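Local coordinates for E3 ubiquitin-protein ligase RNF31 (Mus musculus, PDB 5Y3T) that probably builds linear ubiquitin chains as the catalytic subunit of a multi-protein E3 ligase, with this UBA region likely serving to recruit its partner subunits, at residues L117-Q122 / A128-E133; V30-Q35 / K78-R83. All coordinates share one frame; numbering follows the deposited sequence.

Interaction 1. Residues L117-Q122 / A128-E133; sequences LQALFQ and ARALTE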
ATOM      1  N   LEU B 117       8.247 -17.275   6.953  1.00 51.39           N
ATOM      2  CA  LEU B 117       9.265 -16.952   5.948  1.00 54.31           C
ATOM      3  C   LEU B 117       9.062 -17.761   4.682  1.00 50.36           C
ATOM      4  O   LEU B 117       9.067 -17.196   3.572  1.00 55.59           O
ATOM      5  CB  LEU B 117      10.695 -17.134   6.482  1.00 52.10           C
ATOM      6  CG  LEU B 117      11.062 -16.474   7.812  1.00 56.67           C
ATOM      7  CD1 LEU B 117      12.554 -16.617   8.069  1.00 58.23           C
ATOM      8  CD2 LEU B 117      10.654 -15.015   7.832  1.00 60.14           C
ATOM      9  N   GLN B 118       8.810 -19.049   4.840  1.00 54.97           N
ATOM     10  CA  GLN B 118       8.593 -19.955   3.688  1.00 61.89           C
ATOM     11  C   GLN B 118       7.304 -19.611   2.953  1.00 61.14           C
ATOM     12  O   GLN B 118       7.315 -19.557   1.737  1.00 58.02           O
ATOM     13  CB  GLN B 118       8.568 -21.426   4.110  1.00 69.28           C
ATOM     14  CG  GLN B 118       9.903 -21.939   4.654  1.00 80.63           C
ATOM     15  CD  GLN B 118      10.298 -21.343   6.016  1.00 87.81           C
ATOM     16  OE1 GLN B 118       9.454 -20.792   6.739  1.00100.98           O
ATOM     17  NE2 GLN B 118      11.585 -21.431   6.362  1.00 89.55           N
ATOM     18  N   ALA B 119       6.218 -19.340   3.698  1.00 55.95           N
ATOM     19  CA  ALA B 119       4.917 -18.950   3.100  1.00 59.93           C
ATOM     20  C   ALA B 119       4.900 -17.582   2.414  1.00 60.16           C
ATOM     21  O   ALA B 119       4.179 -17.397   1.439  1.00 64.43           O
ATOM     22  CB  ALA B 119       3.821 -18.977   4.155  1.00 53.81           C
ATOM     23  N   LEU B 120       5.650 -16.618   2.954  1.00 54.44           N
ATOM     24  CA  LEU B 120       5.790 -15.336   2.301  1.00 51.71           C
ATOM     25  C   LEU B 120       6.554 -15.479   0.988  1.00 47.09           C
ATOM     26  O   LEU B 120       6.136 -14.941  -0.032  1.00 46.18           O
ATOM     27  CB  LEU B 120       6.429 -14.281   3.237  1.00 51.65           C
ATOM     28  CG  LEU B 120       5.431 -13.691   4.232  1.00 51.52           C
ATOM     29  CD1 LEU B 120       6.117 -12.841   5.269  1.00 47.12           C
ATOM     30  CD2 LEU B 120       4.320 -12.904   3.535  1.00 53.68           C
ATOM     31  N   PHE B 121       7.660 -16.203   1.011  1.00 50.47           N
ATOM     32  CA  PHE B 121       8.407 -16.519  -0.230  1.00 56.30           C
ATOM     33  C   PHE B 121       7.525 -17.273  -1.221  1.00 57.64           C
ATOM     34  O   PHE B 121       7.421 -16.887  -2.412  1.00 61.67           O
ATOM     35  CB  PHE B 121       9.703 -17.327   0.068  1.00 61.74           C
ATOM     36  CG  PHE B 121      10.445 -17.760  -1.165  1.00 66.06           C
ATOM     37  CD1 PHE B 121      11.184 -16.851  -1.905  1.00 69.93           C
ATOM     38  CD2 PHE B 121      10.364 -19.075  -1.622  1.00 70.94           C
ATOM     39  CE1 PHE B 121      11.847 -17.251  -3.066  1.00 72.45           C
ATOM     40  CE2 PHE B 121      11.012 -19.472  -2.786  1.00 68.96           C
ATOM     41  CZ  PHE B 121      11.763 -18.568  -3.501  1.00 67.24           C
ATOM     42  N   GLN B 122       6.881 -18.333  -0.734  1.00 55.12           N
ATOM     43  CA  GLN B 122       5.998 -19.173  -1.569  1.00 60.23           C
ATOM     44  C   GLN B 122       4.930 -18.371  -2.312  1.00 54.67           C
ATOM     45  O   GLN B 122       4.613 -18.702  -3.452  1.00 47.61           O
ATOM     46  CB  GLN B 122       5.358 -20.319  -0.739  1.00 68.02           C
ATOM     47  CG  GLN B 122       5.055 -21.608  -1.492  1.00 79.58           C
ATOM     48  CD  GLN B 122       6.313 -22.243  -2.111  1.00 83.57           C
ATOM     49  OE1 GLN B 122       7.345 -22.400  -1.448  1.00 75.69           O
ATOM     50  NE2 GLN B 122       6.234 -22.582  -3.390  1.00 76.62           N
ATOM     51  N   ALA B 128      -2.027 -11.918   2.585  1.00 52.39           N
ATOM     52  CA  ALA B 128      -3.358 -12.512   2.609  1.00 49.65           C
ATOM     53  C   ALA B 128      -3.254 -13.991   2.272  1.00 53.00           C
ATOM     54  O   ALA B 128      -3.715 -14.832   3.041  1.00 56.55           O
ATOM     55  CB  ALA B 128      -4.268 -11.814   1.637  1.00 48.37           C
ATOM     56  N   ARG B 129      -2.571 -14.311   1.176  1.00 59.43           N
ATOM     57  CA  ARG B 129      -2.388 -15.719   0.756  1.00 58.41           C
ATOM     58  C   ARG B 129      -1.499 -16.533   1.653  1.00 57.81           C
ATOM     59  O   ARG B 129      -1.757 -17.722   1.815  1.00 65.75           O
ATOM     60  CB  ARG B 129      -1.895 -15.827  -0.668  1.00 64.77           C
ATOM     61  CG  ARG B 129      -3.027 -15.582  -1.631  1.00 74.70           C
ATOM     62  CD  ARG B 129      -2.566 -15.555  -3.058  1.00 90.69           C
ATOM     63  NE  ARG B 129      -3.648 -15.091  -3.913  1.00105.57           N
ATOM     64  CZ  ARG B 129      -3.577 -14.985  -5.235  1.00109.42           C
ATOM     65  NH1 ARG B 129      -2.458 -15.317  -5.883  1.00108.35           N
ATOM     66  NH2 ARG B 129      -4.640 -14.546  -5.910  1.00116.60           N
ATOM     67  N   ALA B 130      -0.476 -15.934   2.252  1.00 54.23           N
ATOM     68  CA  ALA B 130       0.317 -16.674   3.267  1.00 53.99           C
ATOM     69  C   ALA B 130      -0.531 -17.063   4.506  1.00 50.58           C
ATOM     70  O   ALA B 130      -0.506 -18.201   4.954  1.00 55.93           O
ATOM     71  CB  ALA B 130       1.540 -15.874   3.678  1.00 56.86           C
ATOM     72  N   LEU B 131      -1.306 -16.122   5.036  1.00 50.61           N
ATOM     73  CA  LEU B 131      -2.195 -16.375   6.192  1.00 51.36           C
ATOM     74  C   LEU B 131      -3.188 -17.532   5.976  1.00 47.65           C
ATOM     75  O   LEU B 131      -3.364 -18.388   6.857  1.00 50.16           O
ATOM     76  CB  LEU B 131      -2.991 -15.111   6.479  1.00 54.21           C
ATOM     77  CG  LEU B 131      -3.759 -15.047   7.777  1.00 52.55           C
ATOM     78  CD1 LEU B 131      -2.842 -15.191   8.977  1.00 54.96           C
ATOM     79  CD2 LEU B 131      -4.481 -13.714   7.786  1.00 59.16           C
ATOM     80  N   THR B 132      -3.822 -17.529   4.798  1.00 48.44           N
ATOM     81  CA  THR B 132      -4.657 -18.628   4.313  1.00 51.93           C
ATOM     82  C   THR B 132      -3.891 -19.937   4.481  1.00 57.95           C
ATOM     83  O   THR B 132      -4.323 -20.773   5.272  1.00 58.39           O
ATOM     84  CB  THR B 132      -5.108 -18.437   2.841  1.00 52.98           C
ATOM     85  OG1 THR B 132      -5.846 -17.222   2.710  1.00 60.66           O
ATOM     86  CG2 THR B 132      -6.034 -19.563   2.378  1.00 57.09           C
ATOM     87  N   GLU B 133      -2.726 -20.062   3.827  1.00 60.04           N
ATOM     88  CA  GLU B 133      -1.966 -21.338   3.791  1.00 62.87           C
ATOM     89  C   GLU B 133      -1.534 -21.829   5.189  1.00 51.87           C
ATOM     90  O   GLU B 133      -1.683 -22.980   5.518  1.00 56.50           O
ATOM     91  CB  GLU B 133      -0.741 -21.245   2.831  1.00 73.15           C
ATOM     92  CG  GLU B 133      -0.351 -22.586   2.164  1.00 90.67           C
ATOM     93  CD  GLU B 133       1.100 -22.641   1.662  1.00104.30           C
ATOM     94  OE1 GLU B 133       1.326 -22.953   0.461  1.00106.97           O
ATOM     95  OE2 GLU B 133       2.034 -22.365   2.457  1.00109.94           O
TER
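Ala130 sets its methyl group against Ala119, and this small-to-small meeting brings the two helices close together. Ala130 CB lies 3.9 Å from Ala119 CB and 3.8 Å from Ala119 O, touching both the methyl and the carbonyl of the facing residue. With no longer side chain between them, the backbones come near enough for Ala119 CA and Ala130 CA to be 5.1 Å apart, and the short axes pass within 8.6 Å. The N-to-C directions of the two segments make an angle of 129°, nearer antiparallel than parallel. Leu120 adds a flank from beside Ala119. Its bond to CB points away from the other helix, but with CG placed beside the backbone N (chi1 -79°) the branch turns back, and CD2 reaches 4.1 Å from Ala130 CB. One turn on from Ala130, Glu133 reaches its straight side chain along the outer side of the joint, where OE2 stands 4.2 Å from Ala119 CB and OE1 approaches the CG methylene of Gln122. These are van der Waals approaches of a carboxylate to aliphatic carbons, so the contact rests on packing and not on polar pairing. Ala119 O, besides meeting the methyl, is hydrogen-bonded to His123 ND1 in the tight connection, and Asp126 OD1 accepts the backbone N-H of Arg129 near the start of the next helix. The two helices, joined by this short connection, belong to the HOIP UBA domain pair, and Leu120 also packs on Arg98, Val102 and Leu105 of helix 87-107.

Interaction 2. Residues V30-Q35 / K78-R83; sequences VFSALQ and KAWLDR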
ATOM      1  N   VAL B  30       8.203   1.379 -17.457  1.00 45.98           N
ATOM      2  CA  VAL B  30       8.862   2.194 -18.454  1.00 48.65           C
ATOM      3  C   VAL B  30       9.722   3.211 -17.731  1.00 53.51           C
ATOM      4  O   VAL B  30      10.889   3.310 -18.020  1.00 52.68           O
ATOM      5  CB  VAL B  30       7.866   2.887 -19.421  1.00 45.19           C
ATOM      6  CG1 VAL B  30       8.546   3.940 -20.304  1.00 41.13           C
ATOM      7  CG2 VAL B  30       7.228   1.849 -20.308  1.00 47.67           C
ATOM      8  N   PHE B  31       9.153   3.933 -16.768  1.00 50.90           N
ATOM      9  CA  PHE B  31       9.895   5.001 -16.112  1.00 51.58           C
ATOM     10  C   PHE B  31      11.091   4.479 -15.273  1.00 50.29           C
ATOM     11  O   PHE B  31      12.143   5.100 -15.256  1.00 51.09           O
ATOM     12  CB  PHE B  31       8.953   5.824 -15.253  1.00 47.18           C
ATOM     13  CG  PHE B  31       9.602   7.003 -14.615  1.00 48.40           C
ATOM     14  CD1 PHE B  31       9.973   8.118 -15.391  1.00 47.59           C
ATOM     15  CD2 PHE B  31       9.821   7.033 -13.232  1.00 47.19           C
ATOM     16  CE1 PHE B  31      10.558   9.239 -14.810  1.00 45.01           C
ATOM     17  CE2 PHE B  31      10.408   8.160 -12.637  1.00 51.12           C
ATOM     18  CZ  PHE B  31      10.771   9.269 -13.427  1.00 50.09           C
ATOM     19  N   SER B  32      10.895   3.353 -14.590  1.00 47.56           N
ATOM     20  CA  SER B  32      11.935   2.699 -13.803  1.00 53.17           C
ATOM     21  C   SER B  32      13.127   2.315 -14.657  1.00 56.95           C
ATOM     22  O   SER B  32      14.289   2.512 -14.237  1.00 62.44           O
ATOM     23  CB  SER B  32      11.389   1.450 -13.102  1.00 53.91           C
ATOM     24  OG  SER B  32      10.422   1.821 -12.116  1.00 52.85           O
ATOM     25  N   ALA B  33      12.824   1.821 -15.865  1.00 52.08           N
ATOM     26  CA  ALA B  33      13.833   1.534 -16.861  1.00 48.37           C
ATOM     27  C   ALA B  33      14.605   2.773 -17.291  1.00 50.33           C
ATOM     28  O   ALA B  33      15.847   2.747 -17.299  1.00 49.24           O
ATOM     29  CB  ALA B  33      13.212   0.880 -18.043  1.00 48.88           C
ATOM     30  N   LEU B  34      13.870   3.836 -17.633  1.00 51.71           N
ATOM     31  CA  LEU B  34      14.438   5.129 -18.019  1.00 54.53           C
ATOM     32  C   LEU B  34      15.373   5.666 -16.938  1.00 58.07           C
ATOM     33  O   LEU B  34      16.497   6.046 -17.231  1.00 59.56           O
ATOM     34  CB  LEU B  34      13.349   6.158 -18.331  1.00 60.83           C
ATOM     35  CG  LEU B  34      12.458   5.911 -19.586  1.00 68.19           C
ATOM     36  CD1 LEU B  34      11.332   6.937 -19.778  1.00 62.37           C
ATOM     37  CD2 LEU B  34      13.311   5.861 -20.834  1.00 67.87           C
ATOM     38  N   GLN B  35      14.923   5.671 -15.697  1.00 57.64           N
ATOM     39  CA  GLN B  35      15.734   6.208 -14.582  1.00 57.13           C
ATOM     40  C   GLN B  35      17.011   5.414 -14.307  1.00 52.49           C
ATOM     41  O   GLN B  35      18.052   6.021 -14.088  1.00 52.06           O
ATOM     42  CB  GLN B  35      14.941   6.183 -13.285  1.00 56.55           C
ATOM     43  CG  GLN B  35      13.741   7.075 -13.295  1.00 53.98           C
ATOM     44  CD  GLN B  35      14.174   8.488 -13.228  1.00 55.18           C
ATOM     45  OE1 GLN B  35      14.289   9.139 -14.247  1.00 66.55           O
ATOM     46  NE2 GLN B  35      14.445   8.969 -12.028  1.00 55.37           N
ATOM     47  N   LYS B  78       8.195  -5.478  -7.074  1.00 52.51           N
ATOM     48  CA  LYS B  78       7.292  -4.518  -6.454  1.00 55.99           C
ATOM     49  C   LYS B  78       8.127  -3.364  -5.839  1.00 54.88           C
ATOM     50  O   LYS B  78       7.818  -2.200  -6.062  1.00 47.09           O
ATOM     51  CB  LYS B  78       6.430  -5.241  -5.431  1.00 60.37           C
ATOM     52  CG  LYS B  78       5.344  -4.412  -4.765  1.00 70.12           C
ATOM     53  CD  LYS B  78       4.267  -5.290  -4.090  1.00 83.03           C
ATOM     54  CE  LYS B  78       4.730  -6.639  -3.462  1.00 89.35           C
ATOM     55  NZ  LYS B  78       5.668  -6.606  -2.286  1.00 83.30           N
ATOM     56  N   ALA B  79       9.234  -3.702  -5.174  1.00 49.23           N
ATOM     57  CA  ALA B  79      10.130  -2.697  -4.560  1.00 50.78           C
ATOM     58  C   ALA B  79      10.867  -1.839  -5.598  1.00 51.14           C
ATOM     59  O   ALA B  79      10.856  -0.618  -5.534  1.00 51.98           O
ATOM     60  CB  ALA B  79      11.113  -3.367  -3.607  1.00 46.37           C
ATOM     61  N   TRP B  80      11.520  -2.492  -6.543  1.00 50.88           N
ATOM     62  CA  TRP B  80      12.098  -1.828  -7.710  1.00 49.29           C
ATOM     63  C   TRP B  80      11.140  -0.797  -8.312  1.00 43.30           C
ATOM     64  O   TRP B  80      11.478   0.349  -8.533  1.00 52.61           O
ATOM     65  CB  TRP B  80      12.513  -2.905  -8.716  1.00 49.05           C
ATOM     66  CG  TRP B  80      12.704  -2.450 -10.117  1.00 54.25           C
ATOM     67  CD1 TRP B  80      11.819  -2.544 -11.177  1.00 61.44           C
ATOM     68  CD2 TRP B  80      13.863  -1.873 -10.632  1.00 57.20           C
ATOM     69  NE1 TRP B  80      12.374  -2.025 -12.333  1.00 57.38           N
ATOM     70  CE2 TRP B  80      13.631  -1.606 -12.018  1.00 57.80           C
ATOM     71  CE3 TRP B  80      15.083  -1.557 -10.072  1.00 49.46           C
ATOM     72  CZ2 TRP B  80      14.552  -1.041 -12.800  1.00 56.05           C
ATOM     73  CZ3 TRP B  80      15.979  -1.011 -10.833  1.00 57.78           C
ATOM     74  CH2 TRP B  80      15.726  -0.736 -12.198  1.00 62.42           C
ATOM     75  N   LEU B  81       9.920  -1.205  -8.530  1.00 45.73           N
ATOM     76  CA  LEU B  81       8.937  -0.354  -9.178  1.00 46.63           C
ATOM     77  C   LEU B  81       8.339   0.708  -8.299  1.00 44.34           C
ATOM     78  O   LEU B  81       8.014   1.766  -8.810  1.00 55.18           O
ATOM     79  CB  LEU B  81       7.787  -1.182  -9.756  1.00 46.47           C
ATOM     80  CG  LEU B  81       8.106  -2.047 -10.976  1.00 45.52           C
ATOM     81  CD1 LEU B  81       6.795  -2.599 -11.464  1.00 43.15           C
ATOM     82  CD2 LEU B  81       8.788  -1.273 -12.090  1.00 48.09           C
ATOM     83  N   ASP B  82       8.170   0.471  -7.001  1.00 46.41           N
ATOM     84  CA  ASP B  82       7.624   1.537  -6.145  1.00 50.95           C
ATOM     85  C   ASP B  82       8.648   2.651  -5.923  1.00 53.22           C
ATOM     86  O   ASP B  82       8.258   3.799  -5.708  1.00 48.94           O
ATOM     87  CB  ASP B  82       7.077   0.994  -4.823  1.00 60.07           C
ATOM     88  CG  ASP B  82       5.866   0.058  -5.029  1.00 63.22           C
ATOM     89  OD1 ASP B  82       5.176   0.073  -6.095  1.00 63.31           O
ATOM     90  OD2 ASP B  82       5.633  -0.737  -4.109  1.00 71.88           O
ATOM     91  N   ARG B  83       9.941   2.332  -6.075  1.00 45.57           N
ATOM     92  CA  ARG B  83      10.978   3.308  -5.957  1.00 44.42           C
ATOM     93  C   ARG B  83      11.517   3.683  -7.320  1.00 47.38           C
ATOM     94  O   ARG B  83      12.626   4.213  -7.441  1.00 44.58           O
ATOM     95  CB  ARG B  83      12.075   2.782  -5.040  1.00 45.29           C
ATOM     96  CG  ARG B  83      11.588   2.392  -3.650  1.00 48.70           C
ATOM     97  CD  ARG B  83      10.690   3.433  -2.963  1.00 49.49           C
ATOM     98  NE  ARG B  83      11.288   4.769  -2.937  1.00 51.02           N
ATOM     99  CZ  ARG B  83      10.649   5.902  -2.631  1.00 47.16           C
ATOM    100  NH1 ARG B  83       9.353   5.924  -2.328  1.00 46.50           N
ATOM    101  NH2 ARG B  83      11.330   7.035  -2.630  1.00 46.71           N
TER
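Ser32 points its side chain between Trp80 and Leu81, two consecutive residues whose side chains receive it from different directions. The indole stands oblique to the serine, with Ser32 CB 3.7 Å from Trp80 NE1. The methylene lies by the NE1-CE2 side of the indole and reaches on toward Trp80 CZ2, which also comes 3.8 Å from Ser32 O. Trp80 gets there because its CG is anti to the backbone N (chi1 161°), which swings the ring out toward helix 27-37. Leu81 holds its CG beside the backbone N instead (chi1 -70°), and Leu81 CD2 approaches Ser32 OG at 3.5 Å and Ser32 CB at 3.9 Å. The hydroxyl can lie against this methyl without losing a polar partner, since Ser32 OG is hydrogen-bonded to Glu28 O one turn back in its own helix. A serine is small enough for the backbones to approach, with Ser32 CA and Leu81 CA 6.3 Å apart. An alanine in place of Trp80 takes away the indole, which would probably open a gap beside the methylene and carbonyl of Ser32 between helices 27-37 and 73-82. The same ring makes an edge-to-face stack with Tyr36 and packs on Leu50, Val53 and Leu54 of helix 42-64, while Ala33 packs on Trp45 of that helix. The contact is thus helix-to-helix packing inside the all-helical HOIP UBA domain pair, joining helices 27-37 and 73-82 beside helix 42-64, with Val30 turned the other way onto Met16 and Ile17 of helix 2-22.

In the fold
Interaction 2 comes first along the chain and closes before interaction 1 opens, so the two are in series. Their centres are 25 Å apart on opposite sides of the chain's centre, and their nearest atoms, about 9 Å from each other, do not touch. They share no helix: interaction 2 joins helices 27-37 and 73-82, whereas interaction 1 joins helices 116-122 and 127-145. Helix 87-107 lies between them in the chain and is packed upon from both, by Ala79 and Arg83 near one end and by Leu120 farther on. The two contacts thus pack separate parts of the elongated, all-helical UBA region, one joining helices distant in sequence and the other consecutive ones, and residues of both lie within reach of other proteins in the assembly.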